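Local atomic coordinates of adhesion and penetration protein autotransporter (PDB entry 3SYJ), a protein that promotes adherence to and invasion of host cells as well as bacterial aggregation, and is probably a serine protease, this chain being its passenger domain. Residues 125-130 and 423-428; 139-142 and 146-149; 280-285 and 290-295; 499-504 and 510-515; 591-596 and 615-620. One frame throughout, in Å; residues are numbered along the deposited sequence.

Overall arrangement
From the N terminus, contact 1 opens in a loop of the protease domain (125-130) and closes only on strand 423-427 of the beta-helix, a span long enough to enclose two others. Contact 2 is nested inside it, shaping a short turn of the same protease loop (139-142 and 146-149). Contact 3, also nested, closes the hairpin 280-285 and 290-295 in an early part of the beta-helix. Contacts 4 and 5 follow in series: 499-504 with 510-515 rounds a corner of the beta-helix, and 591-596 with 615-620 closes an excursion reaching back to the N-terminal helix 9-17. None cross. Contact 4 lies about 11 Å from contacts 1 and 5, between nearest atoms.

Contact 1: 125-130 and 423-428; sequences VTEAAP and SISVGD
The carboxylate of E127 meets S425 only lightly, its OE2 standing 4.4 Å from S425 OG. Its other oxygen, OE1, turns back to T126, where the bond from T126 N is weak, and accepts a stronger one from the hydroxyl of Y96. OE2 has R403 as a long, weak ionic partner. A second flat group, the peptide unit that follows T126, presents its carbonyl to the strand: T126 O lies 3.5 Å from G427 CA, where no side chain intervenes.

T126 carries the contact. With OG1 held between its own backbone N and carbonyl carbon (chi1 55°), the hydroxyl reaches S425 OG at 2.7 Å in a hydrogen bond whose direction is not settled. S425 OG meets it from an extended position, anti to its own backbone N (chi1 173°). T126 CG2 fills in alongside, 3.6 Å from S425 O. All four touching residues are buried, so this hydroxyl pair makes a polar link inside the interface. Side chains of strands 403-407 and 449-452 close in around T126. The arrangement is a domain junction: a loop of the trypsin-like protease domain docks on one strand of the parallel beta-helix.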
# COMPACT_ATOMS: atom_id res chain seq x y z
N VAL A 125 38.55 45.09 -17.91
CA VAL A 125 37.10 45.03 -17.75
C VAL A 125 36.65 43.62 -17.39
O VAL A 125 36.99 42.66 -18.07
CB VAL A 125 36.36 45.50 -19.03
CG1 VAL A 125 34.84 45.26 -18.89
CG2 VAL A 125 36.67 46.96 -19.33
N THR A 126 35.88 43.50 -16.31
CA THR A 126 35.49 42.19 -15.79
C THR A 126 34.06 41.79 -16.14
O THR A 126 33.72 40.61 -16.13
CB THR A 126 35.61 42.17 -14.26
OG1 THR A 126 34.84 43.25 -13.71
CG2 THR A 126 37.08 42.30 -13.81
N GLU A 127 33.21 42.77 -16.45
CA GLU A 127 31.77 42.53 -16.59
C GLU A 127 31.38 41.80 -17.87
O GLU A 127 30.30 41.22 -17.95
CB GLU A 127 30.99 43.84 -16.48
CG GLU A 127 30.92 44.46 -15.08
CD GLU A 127 32.19 45.19 -14.67
OE1 GLU A 127 33.08 45.34 -15.54
OE2 GLU A 127 32.31 45.60 -13.49
N ALA A 128 32.25 41.83 -18.87
CA ALA A 128 31.95 41.25 -20.17
C ALA A 128 33.21 40.83 -20.91
O ALA A 128 34.28 41.44 -20.75
CB ALA A 128 31.16 42.26 -21.02
N ALA A 129 33.09 39.79 -21.73
CA ALA A 129 34.19 39.33 -22.56
C ALA A 129 34.27 40.23 -23.78
O ALA A 129 33.26 40.54 -24.39
CB ALA A 129 33.95 37.89 -23.00
N PRO A 130 35.48 40.67 -24.14
CA PRO A 130 35.64 41.53 -25.32
C PRO A 130 35.13 40.82 -26.57
O PRO A 130 34.96 39.60 -26.56
CB PRO A 130 37.15 41.72 -25.43
CG PRO A 130 37.67 41.46 -24.05
CD PRO A 130 36.76 40.42 -23.46
N SER A 423 39.93 46.27 -2.89
CA SER A 423 38.80 45.39 -3.18
C SER A 423 39.08 44.56 -4.44
O SER A 423 40.17 44.60 -4.99
CB SER A 423 37.51 46.19 -3.33
OG SER A 423 37.62 47.12 -4.40
N ILE A 424 38.09 43.80 -4.88
CA ILE A 424 38.28 42.96 -6.06
C ILE A 424 37.01 42.78 -6.88
O ILE A 424 35.90 42.72 -6.34
CB ILE A 424 38.83 41.57 -5.67
CG1 ILE A 424 39.17 40.74 -6.91
CG2 ILE A 424 37.83 40.84 -4.78
CD1 ILE A 424 40.12 39.60 -6.65
N SER A 425 37.18 42.72 -8.20
CA SER A 425 36.09 42.29 -9.09
C SER A 425 36.51 41.01 -9.79
O SER A 425 37.50 40.99 -10.53
CB SER A 425 35.75 43.37 -10.11
OG SER A 425 34.81 42.90 -11.05
N VAL A 426 35.77 39.94 -9.57
CA VAL A 426 36.10 38.64 -10.13
C VAL A 426 35.27 38.39 -11.38
O VAL A 426 34.09 38.01 -11.30
CB VAL A 426 35.86 37.51 -9.12
CG1 VAL A 426 36.34 36.16 -9.68
CG2 VAL A 426 36.55 37.84 -7.79
N GLY A 427 35.87 38.61 -12.54
CA GLY A 427 35.15 38.50 -13.80
C GLY A 427 35.22 37.11 -14.41
O GLY A 427 34.27 36.66 -15.05
N ASP A 428 36.34 36.42 -14.21
CA ASP A 428 36.55 35.13 -14.86
C ASP A 428 37.42 34.21 -14.01
O ASP A 428 38.25 34.68 -13.23
CB ASP A 428 37.19 35.34 -16.25
CG ASP A 428 36.99 34.16 -17.17
OD1 ASP A 428 36.36 33.16 -16.75
OD2 ASP A 428 37.45 34.22 -18.33

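Contact 2: 139-142 and 146-149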
# COMPACT_ATOMS: atom_id res chain seq x y z
N GLY A 139 35.20 46.64 -47.64
CA GLY A 139 33.79 46.60 -47.31
C GLY A 139 32.98 45.57 -48.08
O GLY A 139 32.04 44.98 -47.55
N SER A 140 33.34 45.34 -49.34
CA SER A 140 32.62 44.38 -50.18
C SER A 140 32.64 42.95 -49.61
O SER A 140 31.75 42.15 -49.91
CB SER A 140 33.18 44.39 -51.60
OG SER A 140 33.07 45.68 -52.18
N THR A 141 33.66 42.65 -48.81
CA THR A 141 33.81 41.32 -48.20
C THR A 141 32.55 40.85 -47.49
O THR A 141 32.22 39.67 -47.51
CB THR A 141 34.94 41.33 -47.14
OG1 THR A 141 36.18 41.64 -47.77
CG2 THR A 141 35.04 39.97 -46.44
N TYR A 142 31.87 41.79 -46.86
CA TYR A 142 30.82 41.48 -45.89
C TYR A 142 29.42 41.45 -46.49
O TYR A 142 28.45 41.18 -45.79
CB TYR A 142 30.91 42.46 -44.72
CG TYR A 142 32.31 42.48 -44.14
CD1 TYR A 142 32.76 41.43 -43.34
CD2 TYR A 142 33.20 43.51 -44.42
CE1 TYR A 142 34.04 41.42 -42.81
CE2 TYR A 142 34.48 43.51 -43.90
CZ TYR A 142 34.89 42.45 -43.10
OH TYR A 142 36.16 42.43 -42.58
N THR A 146 25.36 34.77 -47.07
CA THR A 146 25.43 33.37 -46.67
C THR A 146 26.49 33.25 -45.59
O THR A 146 26.28 32.63 -44.55
CB THR A 146 25.80 32.46 -47.85
OG1 THR A 146 24.74 32.47 -48.81
CG2 THR A 146 26.02 31.04 -47.37
N LYS A 147 27.64 33.87 -45.83
CA LYS A 147 28.72 33.91 -44.86
C LYS A 147 28.37 34.85 -43.70
O LYS A 147 28.69 34.56 -42.54
CB LYS A 147 30.02 34.36 -45.54
CG LYS A 147 31.26 34.38 -44.65
CD LYS A 147 32.48 34.84 -45.46
CE LYS A 147 33.73 35.02 -44.61
NZ LYS A 147 34.82 35.71 -45.37
N TYR A 148 27.71 35.96 -44.01
CA TYR A 148 27.35 36.97 -43.03
C TYR A 148 25.84 37.24 -43.06
O TYR A 148 25.40 38.23 -43.64
CB TYR A 148 28.08 38.27 -43.34
CG TYR A 148 29.59 38.17 -43.25
CD1 TYR A 148 30.23 38.00 -42.03
CD2 TYR A 148 30.36 38.24 -44.40
CE1 TYR A 148 31.60 37.92 -41.96
CE2 TYR A 148 31.74 38.16 -44.33
CZ TYR A 148 32.36 38.00 -43.11
OH TYR A 148 33.73 37.91 -43.06
N PRO A 149 25.05 36.35 -42.44
CA PRO A 149 23.59 36.39 -42.53
C PRO A 149 22.94 37.45 -41.65
O PRO A 149 21.89 37.98 -42.02
CB PRO A 149 23.17 35.01 -42.03
CG PRO A 149 24.28 34.55 -41.18
CD PRO A 149 25.54 35.17 -41.72
O HOH W 1 26.14 40.57 -45.13
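The backbones of Y142 and Y148 approach within 6.4 Å at their CA atoms, yet no direct hydrogen bond joins them. Residues 139-142 form a short 3-10 turn, closed by Y142 N to G139 O at 3.3 Å, whereas 146-149 is irregular. One water spans the gap, giving one proton to Y142 O at 2.5 Å and the other to Y148 O at 2.9 Å, so both carbonyls find a partner in the same molecule.

The rings meet next to this bridge. With CG anti to its carbonyl carbon (chi1 -54°), Y142 brings its CD1 edge over one face of the Y148 ring, toward the rim, with CD1 3.5 Å from Y148 CZ. Because the planes lie at 56° with centroids 5.1 Å apart, the pair is oblique, neither stacked nor perpendicular. This turn belongs to the protease domain of the S6 family, in the loop that leads into strand 151-155 of its antiparallel sheet, and both tyrosines rest on I224 of strand 221-226 there.

Y148 is held from several sides. K147 CG lies over the face opposite to Y142, and T141 O approaches the ring edge, 3.6 Å from Y148 CE2. On Y142, T141 CB covers the centre of one face. The far end of Y142 is tied down as well, its hydroxyl bonding to N136 O, while T141 OG1 bonds to N138 O and T141 CG2 sits 4.2 Å from Y148 OH.

Contact 3: 280-285 and 290-295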
# COMPACT_ATOMS: atom_id res chain seq x y z
N TYR A 280 61.89 35.83 -10.58
CA TYR A 280 61.94 37.22 -11.00
C TYR A 280 61.77 38.13 -9.80
O TYR A 280 61.01 37.82 -8.88
CB TYR A 280 60.85 37.48 -12.05
CG TYR A 280 60.88 36.46 -13.16
CD1 TYR A 280 61.69 36.65 -14.28
CD2 TYR A 280 60.15 35.29 -13.07
CE1 TYR A 280 61.74 35.70 -15.29
CE2 TYR A 280 60.21 34.33 -14.08
CZ TYR A 280 61.01 34.54 -15.18
OH TYR A 280 61.05 33.59 -16.17
N THR A 281 62.51 39.23 -9.78
CA THR A 281 62.39 40.20 -8.70
C THR A 281 62.08 41.57 -9.29
O THR A 281 62.76 42.03 -10.21
CB THR A 281 63.68 40.29 -7.85
OG1 THR A 281 64.11 38.97 -7.49
CG2 THR A 281 63.42 41.10 -6.59
N ILE A 282 61.04 42.21 -8.77
CA ILE A 282 60.54 43.45 -9.34
C ILE A 282 60.63 44.59 -8.35
O ILE A 282 60.36 44.43 -7.16
CB ILE A 282 59.08 43.30 -9.84
CG1 ILE A 282 58.62 44.54 -10.61
CG2 ILE A 282 58.13 43.03 -8.68
CD1 ILE A 282 57.33 44.34 -11.39
N SER A 283 61.02 45.76 -8.85
CA SER A 283 61.01 46.96 -8.04
C SER A 283 60.77 48.16 -8.94
O SER A 283 60.93 48.07 -10.16
CB SER A 283 62.35 47.11 -7.31
OG SER A 283 63.42 47.10 -8.23
N GLY A 284 60.39 49.29 -8.35
CA GLY A 284 60.25 50.50 -9.13
C GLY A 284 60.21 51.74 -8.26
O GLY A 284 60.32 51.65 -7.04
N ASN A 285 60.05 52.90 -8.88
CA ASN A 285 59.85 54.12 -8.11
C ASN A 285 58.87 55.09 -8.75
O ASN A 285 58.44 54.90 -9.89
CB ASN A 285 61.17 54.83 -7.83
CG ASN A 285 61.69 55.57 -9.03
OD1 ASN A 285 61.61 56.80 -9.10
ND2 ASN A 285 62.21 54.82 -10.00
N GLY A 290 61.13 51.29 -13.43
CA GLY A 290 61.08 50.01 -12.76
C GLY A 290 62.09 49.03 -13.32
O GLY A 290 62.69 49.26 -14.38
N SER A 291 62.26 47.92 -12.61
CA SER A 291 63.22 46.90 -13.03
C SER A 291 62.78 45.50 -12.62
O SER A 291 62.20 45.31 -11.55
CB SER A 291 64.59 47.21 -12.44
OG SER A 291 65.61 46.68 -13.25
N ILE A 292 63.06 44.54 -13.48
CA ILE A 292 62.80 43.14 -13.19
C ILE A 292 64.12 42.38 -13.28
O ILE A 292 64.75 42.33 -14.33
CB ILE A 292 61.81 42.51 -14.18
CG1 ILE A 292 60.39 43.05 -13.97
CG2 ILE A 292 61.80 41.00 -14.05
CD1 ILE A 292 59.39 42.54 -14.99
N THR A 293 64.53 41.79 -12.17
CA THR A 293 65.74 40.99 -12.15
C THR A 293 65.43 39.50 -12.32
O THR A 293 64.64 38.94 -11.57
CB THR A 293 66.55 41.21 -10.86
OG1 THR A 293 67.33 42.41 -10.99
CG2 THR A 293 67.47 40.04 -10.60
N GLN A 294 66.00 38.86 -13.31
CA GLN A 294 65.87 37.44 -13.55
C GLN A 294 67.05 36.67 -13.01
O GLN A 294 68.16 36.88 -13.41
CB GLN A 294 65.79 37.20 -15.05
CG GLN A 294 65.17 35.92 -15.52
CD GLN A 294 65.14 35.84 -17.01
OE1 GLN A 294 65.18 36.85 -17.66
NE2 GLN A 294 65.07 34.65 -17.56
N LYS A 295 66.75 35.81 -12.06
CA LYS A 295 67.71 34.98 -11.40
C LYS A 295 68.78 34.52 -12.31
O LYS A 295 69.93 34.85 -12.16
CB LYS A 295 67.09 33.74 -10.83
CG LYS A 295 68.02 32.98 -9.94
CD LYS A 295 67.46 32.96 -8.55
CE LYS A 295 68.47 32.54 -7.59
NZ LYS A 295 68.82 31.17 -7.85
O HOH W 2 65.23 37.48 -9.35
O HOH W 3 63.90 44.25 -8.94
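T281 and T293 form a hydrogen-bonded antiparallel pair, with T293 N to T281 O at 2.7 Å and T281 N to T293 O at 2.8 Å. Two residues along, S283 and S291 repeat the pattern: S291 N bonds to S283 O at 2.8 Å, and S283 N returns the bond to S291 O. The short axes run at 165°, close to fully antiparallel. In the non-hydrogen-bonded pair between them, I282 with I292, both CA-H groups point at carbonyls of these pairs, I292 CA meeting T281 O at 3.2 Å.

Water extends the polar network on the face carrying the threonines and serines. One molecule donates to T293 O and pairs with T281 OG1 at 2.6 Å; another links S291 O, over a longer distance, with S283 OG.

On the other face lie Y280, I282, I292 and Q294. The extended side chain of Q294, its CG anti to the backbone N (chi1 -159°), runs beside the tyrosine in the same direction, and CG comes to 3.4 Å from Y280 CE1; ring and amide are turned 39° from each other. Both polar ends converge on one atom, T273 OG1, which bonds to Y280 OH and to Q294 NE2. I282 and I292 meet through their CG1 atoms at 4.1 Å. At the far end, G284 and G290 bring the chains together with 3.8 Å between CA atoms.

The hairpin lies in an early part of the beta-helix, flanked by strand 348-352, parallel to 279-285, and by strand 301-308, antiparallel to 289-294, while its isoleucines and tyrosine pack inward on L271, L340 and F342.

Contact 4: 499-504 and 510-515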
# COMPACT_ATOMS: atom_id res chain seq x y z
N ALA A 499 23.55 35.19 -10.00
CA ALA A 499 24.04 34.98 -8.64
C ALA A 499 23.88 33.52 -8.22
O ALA A 499 22.77 32.99 -8.24
CB ALA A 499 23.31 35.89 -7.68
N MET A 500 24.97 32.87 -7.84
CA MET A 500 24.90 31.49 -7.36
C MET A 500 25.68 31.28 -6.08
O MET A 500 26.87 31.61 -5.99
CB MET A 500 25.37 30.51 -8.42
CG MET A 500 24.50 30.49 -9.65
SD MET A 500 25.08 29.41 -10.97
CE MET A 500 24.05 30.00 -12.31
N ILE A 501 25.00 30.73 -5.08
CA ILE A 501 25.68 30.31 -3.87
C ILE A 501 25.68 28.79 -3.82
O ILE A 501 24.63 28.16 -3.85
CB ILE A 501 25.03 30.91 -2.64
CG1 ILE A 501 25.05 32.43 -2.76
CG2 ILE A 501 25.74 30.42 -1.37
CD1 ILE A 501 24.79 33.16 -1.47
N VAL A 502 26.88 28.21 -3.78
CA VAL A 502 27.04 26.76 -3.87
C VAL A 502 28.05 26.23 -2.85
O VAL A 502 28.73 27.00 -2.17
CB VAL A 502 27.49 26.32 -5.29
CG1 VAL A 502 26.54 26.88 -6.36
CG2 VAL A 502 28.92 26.75 -5.57
N ASN A 503 28.14 24.91 -2.74
CA ASN A 503 29.16 24.25 -1.94
C ASN A 503 29.72 23.08 -2.72
O ASN A 503 29.09 22.03 -2.81
CB ASN A 503 28.60 23.76 -0.60
CG ASN A 503 29.64 23.01 0.22
OD1 ASN A 503 30.84 23.19 0.04
ND2 ASN A 503 29.17 22.16 1.14
N HIS A 504 30.90 23.26 -3.30
CA HIS A 504 31.51 22.20 -4.10
C HIS A 504 32.26 21.19 -3.25
O HIS A 504 32.84 20.24 -3.78
CB HIS A 504 32.43 22.78 -5.17
CG HIS A 504 31.71 23.45 -6.29
ND1 HIS A 504 32.29 24.40 -7.09
CD2 HIS A 504 30.44 23.30 -6.74
CE1 HIS A 504 31.42 24.81 -7.99
NE2 HIS A 504 30.28 24.16 -7.80
N ALA A 510 27.72 23.03 4.34
CA ALA A 510 27.82 24.48 4.49
C ALA A 510 26.45 25.07 4.82
O ALA A 510 25.42 24.51 4.45
CB ALA A 510 28.40 25.11 3.22
N ASN A 511 26.44 26.19 5.54
CA ASN A 511 25.19 26.87 5.82
C ASN A 511 25.23 28.33 5.43
O ASN A 511 26.23 29.00 5.65
CB ASN A 511 24.84 26.75 7.31
CG ASN A 511 24.80 25.32 7.79
OD1 ASN A 511 24.20 24.45 7.16
ND2 ASN A 511 25.45 25.07 8.92
N VAL A 512 24.15 28.82 4.83
CA VAL A 512 23.97 30.26 4.65
C VAL A 512 22.78 30.70 5.49
O VAL A 512 21.68 30.17 5.34
CB VAL A 512 23.70 30.65 3.18
CG1 VAL A 512 23.71 32.16 3.02
CG2 VAL A 512 24.72 30.02 2.26
N THR A 513 23.01 31.65 6.38
CA THR A 513 21.93 32.22 7.16
C THR A 513 21.63 33.64 6.66
O THR A 513 22.55 34.42 6.41
CB THR A 513 22.28 32.22 8.67
OG1 THR A 513 22.59 30.88 9.07
CG2 THR A 513 21.12 32.74 9.51
N ILE A 514 20.35 33.94 6.49
CA ILE A 514 19.92 35.29 6.12
C ILE A 514 19.06 35.84 7.25
O ILE A 514 18.06 35.22 7.64
CB ILE A 514 19.14 35.29 4.80
CG1 ILE A 514 20.05 34.84 3.66
CG2 ILE A 514 18.58 36.67 4.51
CD1 ILE A 514 19.33 34.53 2.37
N THR A 515 19.46 36.98 7.81
CA THR A 515 18.78 37.56 8.97
C THR A 515 17.93 38.79 8.66
O THR A 515 17.17 39.26 9.50
CB THR A 515 19.78 37.92 10.08
OG1 THR A 515 20.73 38.88 9.58
CG2 THR A 515 20.53 36.67 10.55
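I501 and V512 touch by methyl groups alone, CG2 to CG2 at 3.8 Å, and with N503 and A510 they make up the tight part of the contact. I501 CG2 is sent across because it stands anti to its own backbone N, with CG1 beside that N (chi1 -58°); V512 CG2 reaches it from the position beside its own N. Nearer the turn, the flat amide of N503 lies against the methyl of A510, ND2 being 3.7 Å from A510 CB. ND2 also comes to 3.6 Å from A510 N, but as packing, for this nitrogen gives its protons to R554 O and Q508 O. N503 OD1 in turn accepts from N505 N, so the buried amide is satisfied by surrounding backbone, which fixes its rotation.

Elsewhere the two segments are loosely related. Their CA atoms stand 8.7 Å apart at I501 and V512 and close to 6.6 Å at N503 and A510, and no hydrogen bond crosses between them. M500, N511 and T513 alternate with the inward residues and are partly open to solvent; M500 lies against R479 and T513 against I558, of neighbouring strands.

The separate backbone partners account for this divergence: strand 499-502 pairs with 478-481 and 542-543, strand 510-514 with 487-489 and 555-559. Side chains that meet across a turn, while each strand bonds to the coils above and below, are characteristic of the interior of a parallel beta-helix.

Contact 5: 591-596 and 615-620; sequences GRPTPH and EIVWDH
H596 and W618 make the aromatic contact. The imidazole sits over one face of the indole, toward the rim, with NE2 3.2 Å from W618 CE3 and CE1 3.3 Å from W618 CZ3. The imidazole and the six-membered ring of W618 are inclined by 36°, with centroids 3.8 Å apart, an oblique pairing. Polar bonds fix the imidazole's rotation: H596 ND1 pairs with D14 OD2 and NE2 with D621 OD2. Two aspartates at its two nitrogens would probably favour the doubly protonated, positively charged ring.

Apolar contacts flank this pair. H596 CB rests 3.6 Å from I616 CG2, the methyl that stands anti to the backbone N of I616 (chi1 -62° for CG1). On the strand itself, P593 CB meets V617 CG1 at 3.7 Å, V617 being exposed.

No direct hydrogen bond joins the two segments; water does the work. One molecule donates to H596 O and accepts from I616 N, both at 2.8 Å. A second donates to T594 O and to I616 O, and takes a weak bond from H596 N. A third accepts from W618 N at 2.9 Å.

Among the charged groups, R592 folds over its own neighbour, NE and NH2 both bonding to P593 O with the oxygen near the guanidinium plane, while NH2 also forms a salt bridge to D677. The contact closes an excursion from the beta-solenoid region, and through D14 and Q10 on helix 9-17 it docks that excursion against the N-terminal protease domain.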
# COMPACT_ATOMS: atom_id res chain seq x y z
N GLY A 591 8.10 33.15 -9.03
CA GLY A 591 8.66 33.47 -10.32
C GLY A 591 8.84 34.97 -10.34
O GLY A 591 8.64 35.63 -9.32
N ARG A 592 9.22 35.53 -11.48
CA ARG A 592 9.40 36.98 -11.61
C ARG A 592 9.01 37.49 -13.00
O ARG A 592 9.05 36.75 -13.98
CB ARG A 592 10.85 37.37 -11.31
CG ARG A 592 11.88 36.67 -12.18
CD ARG A 592 13.08 37.58 -12.42
NE ARG A 592 12.68 38.74 -13.20
CZ ARG A 592 13.36 39.88 -13.26
NH1 ARG A 592 14.50 40.03 -12.59
NH2 ARG A 592 12.90 40.88 -14.00
N PRO A 593 8.65 38.78 -13.08
CA PRO A 593 8.29 39.29 -14.41
C PRO A 593 9.46 39.16 -15.37
O PRO A 593 10.62 39.30 -14.95
CB PRO A 593 7.98 40.77 -14.13
CG PRO A 593 7.68 40.85 -12.67
CD PRO A 593 8.54 39.80 -12.03
N THR A 594 9.19 38.86 -16.63
CA THR A 594 10.24 38.92 -17.64
C THR A 594 10.75 40.35 -17.67
O THR A 594 9.97 41.29 -17.62
CB THR A 594 9.68 38.56 -19.03
OG1 THR A 594 9.13 37.24 -18.99
CG2 THR A 594 10.78 38.62 -20.08
N PRO A 595 12.08 40.53 -17.71
CA PRO A 595 12.65 41.88 -17.79
C PRO A 595 12.27 42.60 -19.09
O PRO A 595 12.21 41.96 -20.14
CB PRO A 595 14.16 41.62 -17.78
CG PRO A 595 14.32 40.30 -17.13
CD PRO A 595 13.12 39.50 -17.52
N HIS A 596 12.03 43.90 -19.02
CA HIS A 596 11.83 44.71 -20.22
C HIS A 596 12.56 46.04 -20.08
O HIS A 596 12.66 46.59 -18.98
CB HIS A 596 10.34 44.96 -20.48
CG HIS A 596 9.59 43.76 -20.99
ND1 HIS A 596 9.77 43.26 -22.26
CD2 HIS A 596 8.66 42.97 -20.40
CE1 HIS A 596 8.99 42.21 -22.43
NE2 HIS A 596 8.31 42.01 -21.32
N GLU A 615 9.20 51.95 -15.43
CA GLU A 615 9.45 50.51 -15.50
C GLU A 615 8.41 49.81 -16.33
O GLU A 615 7.22 50.05 -16.19
CB GLU A 615 9.51 49.87 -14.11
CG GLU A 615 10.76 50.21 -13.31
CD GLU A 615 10.70 49.66 -11.90
OE1 GLU A 615 10.49 48.44 -11.74
OE2 GLU A 615 10.85 50.46 -10.94
N ILE A 616 8.87 48.92 -17.21
CA ILE A 616 7.98 48.16 -18.05
C ILE A 616 7.83 46.73 -17.52
O ILE A 616 8.75 45.93 -17.62
CB ILE A 616 8.49 48.16 -19.50
CG1 ILE A 616 8.49 49.59 -20.03
CG2 ILE A 616 7.62 47.27 -20.37
CD1 ILE A 616 7.13 50.27 -19.94
N VAL A 617 6.67 46.43 -16.96
CA VAL A 617 6.41 45.10 -16.43
C VAL A 617 5.08 44.58 -16.94
O VAL A 617 4.06 45.23 -16.74
CB VAL A 617 6.36 45.15 -14.90
CG1 VAL A 617 5.92 43.81 -14.35
CG2 VAL A 617 7.72 45.55 -14.35
N TRP A 618 5.07 43.43 -17.62
CA TRP A 618 3.83 42.86 -18.15
C TRP A 618 3.31 41.73 -17.26
O TRP A 618 3.99 40.74 -17.04
CB TRP A 618 4.00 42.34 -19.58
CG TRP A 618 4.48 43.36 -20.57
CD1 TRP A 618 4.43 44.72 -20.44
CD2 TRP A 618 5.07 43.11 -21.86
NE1 TRP A 618 4.96 45.33 -21.55
CE2 TRP A 618 5.36 44.36 -22.44
CE3 TRP A 618 5.37 41.95 -22.58
CZ2 TRP A 618 5.95 44.48 -23.70
CZ3 TRP A 618 5.96 42.07 -23.83
CH2 TRP A 618 6.24 43.33 -24.38
N ASP A 619 2.08 41.89 -16.79
CA ASP A 619 1.49 40.99 -15.80
C ASP A 619 1.26 39.56 -16.33
O ASP A 619 1.15 38.62 -15.55
CB ASP A 619 0.17 41.58 -15.28
CG ASP A 619 -0.13 41.20 -13.83
OD1 ASP A 619 0.81 40.85 -13.09
OD2 ASP A 619 -1.31 41.28 -13.44
N HIS A 620 1.18 39.42 -17.65
CA HIS A 620 0.99 38.11 -18.28
C HIS A 620 2.31 37.50 -18.77
O HIS A 620 2.33 36.40 -19.31
CB HIS A 620 0.05 38.23 -19.48
CG HIS A 620 0.65 38.98 -20.63
ND1 HIS A 620 0.53 40.35 -20.77
CD2 HIS A 620 1.39 38.56 -21.68
CE1 HIS A 620 1.16 40.73 -21.87
NE2 HIS A 620 1.70 39.67 -22.43
O HOH W 4 7.09 41.40 -17.59
O HOH W 5 10.11 43.77 -16.44
O HOH W 6 11.66 48.49 -17.20